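Local coordinates for protein GH127 beta-L-arabinofuranoside (Geobacillus stearothermophilus, PDB 4QK0) that probably hydrolyses beta-L-arabinofuranosidic bonds, releasing L-arabinose from beta-L-arabinofuranosides as a family 127 glycoside hydrolase, at residues N17-F22 against G443-T448; V86-E91 against I421-H426; A435-L440 against Y513-R518; L483-P488 against V526-P531. All blocks are in the same frame, centred on the assembly; numbering follows the deposited sequence.

Contact 1 (N17-F22 against G443-T448); sequences NLKDQF and GSDIQT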
# COMPACT_ATOMS: atom_id res chain seq x y z
N ASN A 17 -19.19 -36.79 -18.06
CA ASN A 17 -20.43 -36.11 -17.68
C ASN A 17 -20.38 -35.73 -16.24
O ASN A 17 -20.13 -36.56 -15.34
CB ASN A 17 -21.67 -36.99 -17.87
CG ASN A 17 -21.80 -37.47 -19.29
OD1 ASN A 17 -21.67 -36.71 -20.24
ND2 ASN A 17 -22.00 -38.76 -19.44
N LEU A 18 -20.69 -34.47 -16.00
CA LEU A 18 -20.84 -34.01 -14.63
C LEU A 18 -22.14 -34.50 -14.04
O LEU A 18 -23.15 -34.41 -14.67
CB LEU A 18 -20.92 -32.53 -14.62
CG LEU A 18 -19.69 -31.77 -14.23
CD1 LEU A 18 -20.19 -30.35 -14.17
CD2 LEU A 18 -19.15 -32.15 -12.87
N LYS A 19 -22.12 -35.00 -12.81
CA LYS A 19 -23.34 -35.40 -12.15
C LYS A 19 -23.28 -34.91 -10.71
O LYS A 19 -23.43 -35.68 -9.78
CB LYS A 19 -23.48 -36.95 -12.11
CG LYS A 19 -23.68 -37.78 -13.37
CD LYS A 19 -23.97 -39.31 -13.02
CE LYS A 19 -22.92 -40.17 -12.21
NZ LYS A 19 -22.67 -39.84 -10.76
N ASP A 20 -23.00 -33.65 -10.48
CA ASP A 20 -22.83 -33.22 -9.09
C ASP A 20 -23.80 -32.10 -8.80
O ASP A 20 -24.71 -31.87 -9.56
CB ASP A 20 -21.36 -32.84 -8.82
CG ASP A 20 -21.06 -31.43 -9.20
OD1 ASP A 20 -21.76 -30.90 -10.12
OD2 ASP A 20 -20.14 -30.85 -8.55
N GLN A 21 -23.65 -31.45 -7.66
CA GLN A 21 -24.45 -30.27 -7.34
C GLN A 21 -23.60 -29.03 -7.51
O GLN A 21 -23.99 -28.07 -8.17
CB GLN A 21 -24.91 -30.32 -5.89
CG GLN A 21 -25.95 -31.38 -5.59
CD GLN A 21 -27.17 -31.25 -6.48
OE1 GLN A 21 -27.24 -31.92 -7.50
NE2 GLN A 21 -28.12 -30.39 -6.11
N PHE A 22 -22.40 -29.08 -6.94
CA PHE A 22 -21.56 -27.93 -6.86
C PHE A 22 -21.17 -27.35 -8.23
O PHE A 22 -21.49 -26.19 -8.51
CB PHE A 22 -20.32 -28.29 -6.00
CG PHE A 22 -19.48 -27.12 -5.63
CD1 PHE A 22 -19.84 -26.31 -4.55
CD2 PHE A 22 -18.38 -26.77 -6.39
CE1 PHE A 22 -19.07 -25.21 -4.22
CE2 PHE A 22 -17.61 -25.67 -6.06
CZ PHE A 22 -17.96 -24.88 -4.98
N GLY A 443 -18.71 -35.40 -8.30
CA GLY A 443 -19.76 -36.28 -8.79
C GLY A 443 -19.78 -36.25 -10.31
O GLY A 443 -19.97 -35.20 -10.90
N SER A 444 -19.52 -37.39 -10.94
CA SER A 444 -19.33 -37.45 -12.39
C SER A 444 -19.17 -38.88 -12.89
O SER A 444 -19.00 -39.82 -12.11
CB SER A 444 -18.06 -36.72 -12.76
OG SER A 444 -16.95 -37.30 -12.09
N ASP A 445 -19.21 -39.03 -14.21
CA ASP A 445 -18.78 -40.26 -14.81
C ASP A 445 -18.00 -40.06 -16.09
O ASP A 445 -18.03 -39.01 -16.74
CB ASP A 445 -19.90 -41.27 -14.97
CG ASP A 445 -21.07 -40.73 -15.70
OD1 ASP A 445 -20.86 -40.33 -16.86
OD2 ASP A 445 -22.17 -40.71 -15.13
N ILE A 446 -17.18 -41.07 -16.36
CA ILE A 446 -16.30 -41.04 -17.50
C ILE A 446 -16.35 -42.38 -18.19
O ILE A 446 -16.40 -43.44 -17.56
CB ILE A 446 -14.86 -40.68 -17.13
CG1 ILE A 446 -13.99 -40.75 -18.38
CG2 ILE A 446 -14.33 -41.58 -16.02
CD1 ILE A 446 -12.61 -40.19 -18.18
N GLN A 447 -16.37 -42.29 -19.51
CA GLN A 447 -16.37 -43.43 -20.40
C GLN A 447 -15.05 -43.34 -21.14
O GLN A 447 -14.82 -42.40 -21.87
CB GLN A 447 -17.55 -43.29 -21.39
CG GLN A 447 -17.53 -44.30 -22.52
CD GLN A 447 -17.68 -45.71 -22.00
OE1 GLN A 447 -16.77 -46.53 -22.14
NE2 GLN A 447 -18.82 -45.99 -21.34
N THR A 448 -14.17 -44.29 -20.95
CA THR A 448 -12.81 -44.15 -21.47
C THR A 448 -12.33 -45.50 -21.98
O THR A 448 -13.05 -46.48 -21.91
CB THR A 448 -11.91 -43.55 -20.37
OG1 THR A 448 -10.57 -43.31 -20.84
CG2 THR A 448 -11.85 -44.43 -19.15

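Contact 2 (V86-E91 against I421-H426); sequences VAYLLE and IASIGH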
# COMPACT_ATOMS: atom_id res chain seq x y z
N VAL A 86 -18.34 -21.19 -25.32
CA VAL A 86 -19.54 -21.72 -25.98
C VAL A 86 -19.27 -23.14 -26.47
O VAL A 86 -20.08 -24.02 -26.23
CB VAL A 86 -19.95 -20.78 -27.14
CG1 VAL A 86 -20.82 -21.50 -28.15
CG2 VAL A 86 -20.69 -19.56 -26.61
N ALA A 87 -18.11 -23.35 -27.07
CA ALA A 87 -17.63 -24.71 -27.42
C ALA A 87 -17.75 -25.68 -26.30
O ALA A 87 -18.33 -26.78 -26.48
CB ALA A 87 -16.19 -24.65 -27.88
N TYR A 88 -17.28 -25.31 -25.11
CA TYR A 88 -17.36 -26.23 -23.98
C TYR A 88 -18.78 -26.43 -23.54
O TYR A 88 -19.14 -27.52 -23.07
CB TYR A 88 -16.51 -25.76 -22.78
CG TYR A 88 -15.04 -25.58 -23.11
CD1 TYR A 88 -14.34 -26.52 -23.84
CD2 TYR A 88 -14.35 -24.47 -22.66
CE1 TYR A 88 -12.98 -26.37 -24.12
CE2 TYR A 88 -13.00 -24.28 -22.95
CZ TYR A 88 -12.32 -25.24 -23.67
OH TYR A 88 -11.00 -25.05 -23.96
N LEU A 89 -19.59 -25.38 -23.65
CA LEU A 89 -21.00 -25.53 -23.27
C LEU A 89 -21.70 -26.55 -24.17
O LEU A 89 -22.52 -27.36 -23.70
CB LEU A 89 -21.72 -24.20 -23.32
CG LEU A 89 -21.35 -23.32 -22.12
CD1 LEU A 89 -21.99 -21.95 -22.30
CD2 LEU A 89 -21.79 -23.88 -20.81
N LEU A 90 -21.40 -26.48 -25.46
CA LEU A 90 -21.97 -27.39 -26.43
C LEU A 90 -21.55 -28.83 -26.27
O LEU A 90 -22.27 -29.70 -26.72
CB LEU A 90 -21.65 -26.94 -27.85
CG LEU A 90 -22.23 -25.59 -28.26
CD1 LEU A 90 -21.75 -25.17 -29.63
CD2 LEU A 90 -23.76 -25.60 -28.25
N GLU A 91 -20.40 -29.12 -25.66
CA GLU A 91 -20.02 -30.49 -25.32
C GLU A 91 -20.95 -31.11 -24.30
O GLU A 91 -21.06 -32.32 -24.25
CB GLU A 91 -18.63 -30.57 -24.69
CG GLU A 91 -17.46 -30.41 -25.64
CD GLU A 91 -16.10 -30.70 -25.00
OE1 GLU A 91 -15.94 -30.47 -23.78
OE2 GLU A 91 -15.18 -31.16 -25.72
N ILE A 421 -15.00 -22.73 -16.09
CA ILE A 421 -16.08 -23.43 -15.42
C ILE A 421 -16.71 -24.38 -16.40
O ILE A 421 -17.04 -25.52 -16.05
CB ILE A 421 -17.13 -22.41 -14.90
CG1 ILE A 421 -16.61 -21.74 -13.62
CG2 ILE A 421 -18.44 -23.09 -14.60
CD1 ILE A 421 -17.45 -20.57 -13.16
N ALA A 422 -16.91 -23.91 -17.63
CA ALA A 422 -17.60 -24.73 -18.64
C ALA A 422 -16.79 -25.97 -19.02
O ALA A 422 -17.36 -26.97 -19.46
CB ALA A 422 -17.93 -23.92 -19.89
N SER A 423 -15.48 -25.91 -18.83
CA SER A 423 -14.62 -27.02 -19.17
C SER A 423 -14.16 -27.79 -17.95
O SER A 423 -13.19 -28.51 -18.02
CB SER A 423 -13.40 -26.51 -19.97
OG SER A 423 -12.62 -25.62 -19.21
N ILE A 424 -14.82 -27.59 -16.81
CA ILE A 424 -14.35 -28.20 -15.59
C ILE A 424 -14.19 -29.71 -15.76
O ILE A 424 -13.31 -30.33 -15.15
CB ILE A 424 -15.27 -27.84 -14.39
CG1 ILE A 424 -14.75 -28.43 -13.08
CG2 ILE A 424 -16.65 -28.36 -14.56
CD1 ILE A 424 -13.50 -27.75 -12.60
N GLY A 425 -15.05 -30.31 -16.56
CA GLY A 425 -15.02 -31.74 -16.79
C GLY A 425 -13.71 -32.26 -17.32
O GLY A 425 -13.32 -33.38 -17.01
N HIS A 426 -12.98 -31.42 -18.03
CA HIS A 426 -11.70 -31.78 -18.61
C HIS A 426 -10.59 -31.88 -17.56
O HIS A 426 -9.53 -32.33 -17.88
CB HIS A 426 -11.19 -30.73 -19.57
CG HIS A 426 -12.05 -30.50 -20.76
ND1 HIS A 426 -13.38 -30.80 -20.77
CD2 HIS A 426 -11.79 -29.91 -21.96
CE1 HIS A 426 -13.91 -30.46 -21.93
NE2 HIS A 426 -12.96 -29.92 -22.67
O HOH W 1 -19.89 -27.23 -20.18

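Contact 3 (A435-L440 against Y513-R518); sequences ALFVHL and YAYIRR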
# COMPACT_ATOMS: atom_id res chain seq x y z
N ALA A 435 -2.25 -45.67 -16.77
CA ALA A 435 -3.24 -45.55 -15.70
C ALA A 435 -4.41 -44.62 -16.02
O ALA A 435 -4.30 -43.75 -16.89
CB ALA A 435 -2.55 -45.06 -14.45
N LEU A 436 -5.54 -44.81 -15.35
CA LEU A 436 -6.58 -43.77 -15.29
C LEU A 436 -6.43 -43.02 -13.93
O LEU A 436 -6.48 -43.64 -12.85
CB LEU A 436 -7.95 -44.38 -15.44
CG LEU A 436 -9.17 -43.49 -15.74
CD1 LEU A 436 -9.96 -43.21 -14.50
CD2 LEU A 436 -8.86 -42.19 -16.44
N PHE A 437 -6.14 -41.72 -14.02
CA PHE A 437 -5.90 -40.84 -12.83
C PHE A 437 -7.16 -40.05 -12.49
O PHE A 437 -7.80 -39.53 -13.40
CB PHE A 437 -4.76 -39.86 -13.06
CG PHE A 437 -3.42 -40.52 -13.15
CD1 PHE A 437 -2.74 -40.86 -12.02
CD2 PHE A 437 -2.90 -40.88 -14.38
CE1 PHE A 437 -1.53 -41.51 -12.10
CE2 PHE A 437 -1.67 -41.51 -14.49
CZ PHE A 437 -0.99 -41.84 -13.34
N VAL A 438 -7.53 -40.05 -11.21
CA VAL A 438 -8.59 -39.19 -10.68
C VAL A 438 -7.91 -38.01 -9.94
O VAL A 438 -7.25 -38.22 -8.90
CB VAL A 438 -9.50 -39.96 -9.73
CG1 VAL A 438 -10.70 -39.11 -9.34
CG2 VAL A 438 -10.02 -41.20 -10.43
N HIS A 439 -8.02 -36.81 -10.51
CA HIS A 439 -7.43 -35.62 -9.90
C HIS A 439 -8.39 -34.93 -8.92
O HIS A 439 -8.00 -34.57 -7.81
CB HIS A 439 -7.10 -34.57 -10.93
CG HIS A 439 -6.10 -35.00 -11.93
ND1 HIS A 439 -5.02 -35.79 -11.60
CD2 HIS A 439 -6.03 -34.77 -13.25
CE1 HIS A 439 -4.32 -36.01 -12.69
NE2 HIS A 439 -4.90 -35.39 -13.70
N LEU A 440 -9.65 -34.77 -9.35
CA LEU A 440 -10.67 -34.04 -8.56
C LEU A 440 -11.82 -34.95 -8.16
O LEU A 440 -12.16 -35.94 -8.87
CB LEU A 440 -11.22 -32.90 -9.38
CG LEU A 440 -10.19 -31.89 -9.96
CD1 LEU A 440 -10.83 -30.82 -10.80
CD2 LEU A 440 -9.41 -31.22 -8.87
N TYR A 513 -0.28 -39.79 -5.13
CA TYR A 513 -1.30 -40.62 -5.83
C TYR A 513 -1.21 -42.04 -5.33
O TYR A 513 -0.13 -42.60 -5.25
CB TYR A 513 -1.13 -40.59 -7.36
CG TYR A 513 -1.72 -39.36 -7.99
CD1 TYR A 513 -1.00 -38.16 -8.01
CD2 TYR A 513 -3.03 -39.35 -8.48
CE1 TYR A 513 -1.52 -37.02 -8.58
CE2 TYR A 513 -3.58 -38.19 -8.99
CZ TYR A 513 -2.82 -37.02 -9.03
OH TYR A 513 -3.34 -35.87 -9.57
N ALA A 514 -2.35 -42.63 -4.96
CA ALA A 514 -2.40 -44.07 -4.65
C ALA A 514 -2.62 -44.86 -5.97
O ALA A 514 -3.61 -44.63 -6.69
CB ALA A 514 -3.54 -44.36 -3.67
N TYR A 515 -1.67 -45.73 -6.30
CA TYR A 515 -1.75 -46.54 -7.50
C TYR A 515 -2.37 -47.90 -7.20
O TYR A 515 -1.76 -48.74 -6.55
CB TYR A 515 -0.38 -46.71 -8.09
CG TYR A 515 0.13 -45.45 -8.68
CD1 TYR A 515 0.66 -44.44 -7.88
CD2 TYR A 515 0.14 -45.25 -10.07
CE1 TYR A 515 1.18 -43.29 -8.43
CE2 TYR A 515 0.65 -44.10 -10.62
CZ TYR A 515 1.15 -43.13 -9.77
OH TYR A 515 1.65 -41.99 -10.31
N ILE A 516 -3.61 -48.07 -7.62
CA ILE A 516 -4.32 -49.31 -7.42
C ILE A 516 -4.43 -50.16 -8.71
O ILE A 516 -5.24 -49.86 -9.62
CB ILE A 516 -5.70 -49.05 -6.88
CG1 ILE A 516 -5.57 -48.18 -5.62
CG2 ILE A 516 -6.40 -50.40 -6.58
CD1 ILE A 516 -6.90 -47.87 -5.00
N ARG A 517 -3.59 -51.19 -8.76
CA ARG A 517 -3.48 -52.09 -9.92
C ARG A 517 -3.98 -53.48 -9.53
O ARG A 517 -3.56 -54.06 -8.56
CB ARG A 517 -2.05 -52.19 -10.43
CG ARG A 517 -1.94 -52.96 -11.73
CD ARG A 517 -0.57 -52.89 -12.41
NE ARG A 517 -0.61 -53.54 -13.72
CZ ARG A 517 -1.13 -53.03 -14.85
NH1 ARG A 517 -1.66 -51.79 -14.89
NH2 ARG A 517 -1.12 -53.75 -15.98
N ARG A 518 -4.96 -53.97 -10.27
CA ARG A 518 -5.63 -55.22 -9.99
C ARG A 518 -6.51 -55.54 -11.21
O ARG A 518 -6.63 -54.73 -12.16
CB ARG A 518 -6.54 -55.10 -8.75
CG ARG A 518 -7.71 -54.11 -8.89
CD ARG A 518 -8.41 -53.85 -7.56
NE ARG A 518 -9.13 -55.04 -7.10
CZ ARG A 518 -10.34 -55.42 -7.51
NH1 ARG A 518 -10.99 -54.72 -8.42
NH2 ARG A 518 -10.90 -56.50 -7.01

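Contact 4 (L483-P488 against V526-P531); sequences LGLRIP and VKLYFP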
# COMPACT_ATOMS: atom_id res chain seq x y z
N LEU A 483 -5.64 -47.71 -11.45
CA LEU A 483 -6.41 -46.51 -11.10
C LEU A 483 -5.54 -45.68 -10.19
O LEU A 483 -5.07 -46.19 -9.15
CB LEU A 483 -7.64 -46.90 -10.31
CG LEU A 483 -8.88 -46.17 -10.68
CD1 LEU A 483 -9.26 -46.64 -12.09
CD2 LEU A 483 -9.96 -46.47 -9.66
N GLY A 484 -5.26 -44.44 -10.60
CA GLY A 484 -4.42 -43.53 -9.78
C GLY A 484 -5.29 -42.51 -9.06
O GLY A 484 -5.97 -41.75 -9.69
N LEU A 485 -5.34 -42.58 -7.74
CA LEU A 485 -6.21 -41.71 -6.95
C LEU A 485 -5.43 -40.66 -6.12
O LEU A 485 -4.63 -41.05 -5.31
CB LEU A 485 -7.06 -42.55 -6.02
CG LEU A 485 -7.78 -43.71 -6.72
CD1 LEU A 485 -8.52 -44.54 -5.70
CD2 LEU A 485 -8.75 -43.23 -7.75
N ARG A 486 -5.66 -39.37 -6.36
CA ARG A 486 -4.96 -38.35 -5.59
C ARG A 486 -5.35 -38.41 -4.13
O ARG A 486 -6.53 -38.48 -3.78
CB ARG A 486 -5.24 -36.94 -6.08
CG ARG A 486 -4.62 -35.87 -5.16
CD ARG A 486 -4.72 -34.49 -5.74
NE ARG A 486 -6.12 -34.11 -5.87
CZ ARG A 486 -6.80 -33.33 -5.03
NH1 ARG A 486 -6.24 -32.77 -3.94
NH2 ARG A 486 -8.06 -33.10 -5.30
N ILE A 487 -4.35 -38.42 -3.29
CA ILE A 487 -4.59 -38.32 -1.85
C ILE A 487 -4.34 -36.82 -1.51
O ILE A 487 -3.17 -36.36 -1.56
CB ILE A 487 -3.67 -39.26 -1.06
CG1 ILE A 487 -3.79 -40.70 -1.58
CG2 ILE A 487 -4.03 -39.23 0.42
CD1 ILE A 487 -5.21 -41.25 -1.63
N PRO A 488 -5.41 -36.06 -1.23
CA PRO A 488 -5.23 -34.59 -1.11
C PRO A 488 -4.28 -34.21 -0.01
O PRO A 488 -4.30 -34.79 1.07
CB PRO A 488 -6.62 -34.09 -0.76
CG PRO A 488 -7.53 -35.15 -1.35
CD PRO A 488 -6.82 -36.43 -1.06
N VAL A 526 -14.93 -48.86 -5.16
CA VAL A 526 -13.87 -48.30 -4.34
C VAL A 526 -14.49 -47.19 -3.51
O VAL A 526 -15.12 -46.30 -4.06
CB VAL A 526 -12.76 -47.69 -5.20
CG1 VAL A 526 -11.63 -47.13 -4.33
CG2 VAL A 526 -12.19 -48.71 -6.17
N LYS A 527 -14.33 -47.30 -2.18
CA LYS A 527 -14.73 -46.24 -1.26
C LYS A 527 -13.53 -45.53 -0.68
O LYS A 527 -12.60 -46.16 -0.13
CB LYS A 527 -15.69 -46.65 -0.12
CG LYS A 527 -17.13 -46.45 -0.57
CD LYS A 527 -18.15 -47.07 0.36
CE LYS A 527 -18.37 -46.20 1.58
NZ LYS A 527 -19.33 -45.11 1.31
N LEU A 528 -13.55 -44.20 -0.84
CA LEU A 528 -12.51 -43.33 -0.30
C LEU A 528 -13.10 -42.52 0.81
O LEU A 528 -14.20 -42.01 0.68
CB LEU A 528 -12.01 -42.39 -1.35
CG LEU A 528 -11.51 -42.95 -2.67
CD1 LEU A 528 -11.11 -41.84 -3.62
CD2 LEU A 528 -10.30 -43.80 -2.39
N TYR A 529 -12.35 -42.40 1.90
CA TYR A 529 -12.76 -41.58 3.03
C TYR A 529 -11.61 -40.64 3.41
O TYR A 529 -10.51 -41.09 3.77
CB TYR A 529 -13.16 -42.43 4.23
CG TYR A 529 -13.34 -41.58 5.49
CD1 TYR A 529 -14.25 -40.52 5.51
CD2 TYR A 529 -12.58 -41.83 6.65
CE1 TYR A 529 -14.41 -39.75 6.64
CE2 TYR A 529 -12.74 -41.06 7.79
CZ TYR A 529 -13.65 -40.02 7.78
OH TYR A 529 -13.80 -39.23 8.89
N PHE A 530 -11.86 -39.34 3.21
CA PHE A 530 -10.91 -38.29 3.53
C PHE A 530 -11.50 -37.52 4.71
O PHE A 530 -12.42 -36.72 4.52
CB PHE A 530 -10.74 -37.34 2.34
CG PHE A 530 -10.25 -38.02 1.08
CD1 PHE A 530 -9.05 -38.74 1.06
CD2 PHE A 530 -10.94 -37.87 -0.11
CE1 PHE A 530 -8.58 -39.34 -0.10
CE2 PHE A 530 -10.48 -38.48 -1.27
CZ PHE A 530 -9.29 -39.22 -1.27
N PRO A 531 -10.99 -37.74 5.91
CA PRO A 531 -11.45 -36.89 7.02
C PRO A 531 -11.29 -35.37 6.77
O PRO A 531 -10.26 -34.93 6.26
CB PRO A 531 -10.57 -37.32 8.20
CG PRO A 531 -9.87 -38.57 7.78
CD PRO A 531 -9.84 -38.58 6.28

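Contact 1 (N17-F22 against G443-T448)
The carboxylate of Asp445 meets two side chains of 17-22, Asn17 at one oxygen and Lys19 at the other. Its CG occupies the crowded position between backbone N and carbonyl carbon (chi1 55°), which brings the acid closer to the partner segment. Asn17 ND2 donates to Asp445 OD1 over 3.2 Å, a bent bond to the syn lone pair, with the amide and carboxylate planes nearly perpendicular (88° apart). Lys19 crosses Asp445 at about a right angle, and its aliphatic part does the touching: CE lies 3.1 Å from Asp445 OD2. The chain bends at chi3 and chi4, so Lys19 NZ remains 4.5 Å from that oxygen, too far for a salt bridge, and bonds weakly to Gln459 O.

These side chains decorate an antiparallel pairing in which strand 15-18, near the N-terminus, forms an outer strand of a seven-stranded sheet beside strand 444-450. Asn17 and Asp445 are a hydrogen-bonded pair, Asn17 N reaching Asp445 O at 2.8 Å and Asp445 N reaching Asn17 O at 2.9 Å. Leu18 and Ser444, the next, non-hydrogen-bonded pair, occupy the other face, where apolar Leu18 packs on Trp23 and Ile27 of helix 22-42 and small Ser444 bonds through OG to Tyr429. Past the strand, Lys19 N donates a hydrogen bond to Gly443 O (2.9 Å) from above the carbonyl plane. A side chain on Gly443 would strike Lys19 O. Asp20 rests CB against Gly443 O while its carboxylate caps the backbone N of Trp23 and Lys24, where helix 22-42 begins.

Contact 2 (V86-E91 against I421-H426)
Helix 76-92 packs here against the end of helix 413-422 and the turn that follows it, two elements of the helical catalytic domain, whose clan is known for the (alpha/alpha)6 barrel. Tyr88 carries most of the contact. Its CB touches Ala422 CB at 3.7 Å, and the methyl is small enough to let the backbones come close. With CG beside the backbone N, the ring lies under Ser423, whose CB sits over one face, 3.6 Å from the centroid and 15° off the normal, in a CH-pi contact. Both hydroxyls look elsewhere: Tyr88 OH bonds to Glu84, and Ser423 OG to the carbonyl oxygens of Arg419 and Leu420, as suits a serine near a helix end. A water bridges the two backbones, donating to Tyr88 O at 3.0 Å and to Ala422 O at 2.6 Å. Leu89 comes next; although it leaves the helix to one side, its CD2 returns to Ala422 CB at 4.0 Å, and the side chain also packs on Ile35 of helix 22-42. Glu91, extended beyond CG, meets His426 tip to tip at the less buried margin, its OE1 near the plane of the imidazole and its carboxylate turned 46° against that ring.

Contact 3 (A435-L440 against Y513-R518)
Strands 436-438 and 513-517 run roughly antiparallel, 143° between their directions, but their axes approach no closer than 8.8 Å because strand 479-486 lies between them in a mixed sheet of the GH127 middle domain and pairs with both. Side chains therefore bridge the gap, and long aromatic ones suit the span: Phe437, His439, Tyr513 and Tyr515 form a cluster, each with CG beside its backbone N. Phe437 presents its edge to the face of Tyr513 in a T-shaped pair, centroids 5.6 Å apart and planes at 88°, with Phe437 CD1 and Tyr513 CD2 touching at 3.9 Å. Further round the same rim, Phe437 CE1 meets Tyr515 CE2 at 3.7 Å. Met352, from a loop beside helix 354-365, contacts all four aromatic residues and joins this sheet to the helical part of the protein. Tyr513 extends past Phe437 until its OH lies at the edge of the His439 ring, 2.6 Å from ND1, in a short but clearly bent hydrogen bond (132°) for which either atom could be the donor. A leucine in place of Tyr513 would lose that bond and the ring face beneath Phe437, and would probably leave His439 less firmly oriented. Because both residues are buried, the bond satisfies a polar atom on each ring at once, so that two polar groups can be held within a largely hydrophobic cluster.

Contact 4 (L483-P488 against V526-P531)
Phe530 leaves its backbone with CB directed at 483-488, and CG, beside the backbone N (chi1 -59°), carries the ring toward that segment. CD1 lies 3.8 Å from Pro488 CD. CE1 comes closer, 3.5 Å from Pro488 CD, and has Ile487 CD1 at the ring edge 4.2 Å away. At the tip, CZ approaches Pro488 CD and also the carbonyl oxygen Arg486 O, 3.8 Å distant. Pro488 CD thus stands over one face of the Phe530 ring, 21° off its normal, a CH-pi contact for which the C-H bonds next to a proline nitrogen are well suited.

Strands 479-486 and 524-529 belong to different sheets of the middle domain, which face each other here as the layers of a beta-sandwich; the touching parts, 485-488 and 526-530, run in nearly the same direction (7° apart). Between the sheets, Leu485 CD1 meets Leu528 CD2 at 3.8 Å and lies 4.3 Å from Val526 CG1; branched aliphatic residues fill such an interior well. An alanine instead of Phe530 would remove the face under Pro488 and would probably loosen the join at this end of the layers. No hydrogen bond links the two segments: their cohesion is dispersive and hydrophobic, while the buried Arg486 O is satisfied by Tyr441 OH.

How the contacts relate
Contacts 2, 3 and 4 are buried, whereas contact 1 is partly exposed, and it is the one whose segments are joined by backbone-to-backbone hydrogen bonds; charged side chains lie at its margin, as Glu91 does in contact 2. Contacts 3 and 4 share a sheet: strand 479-486 of contact 4 lies between the two strands of contact 3, and Leu436 O and His439 O probably accept bonds from Gly484 N and Arg486 NE. Contact 3 joins aromatic residues across that strand; contact 4 joins aliphatic residues and a phenylalanine between sheets. Contact 1 lies on the same sheet as strand 524-529 of contact 4. Contact 2, among helices, touches contact 1 through Leu18 and Ile424, where helical domain and sheet meet.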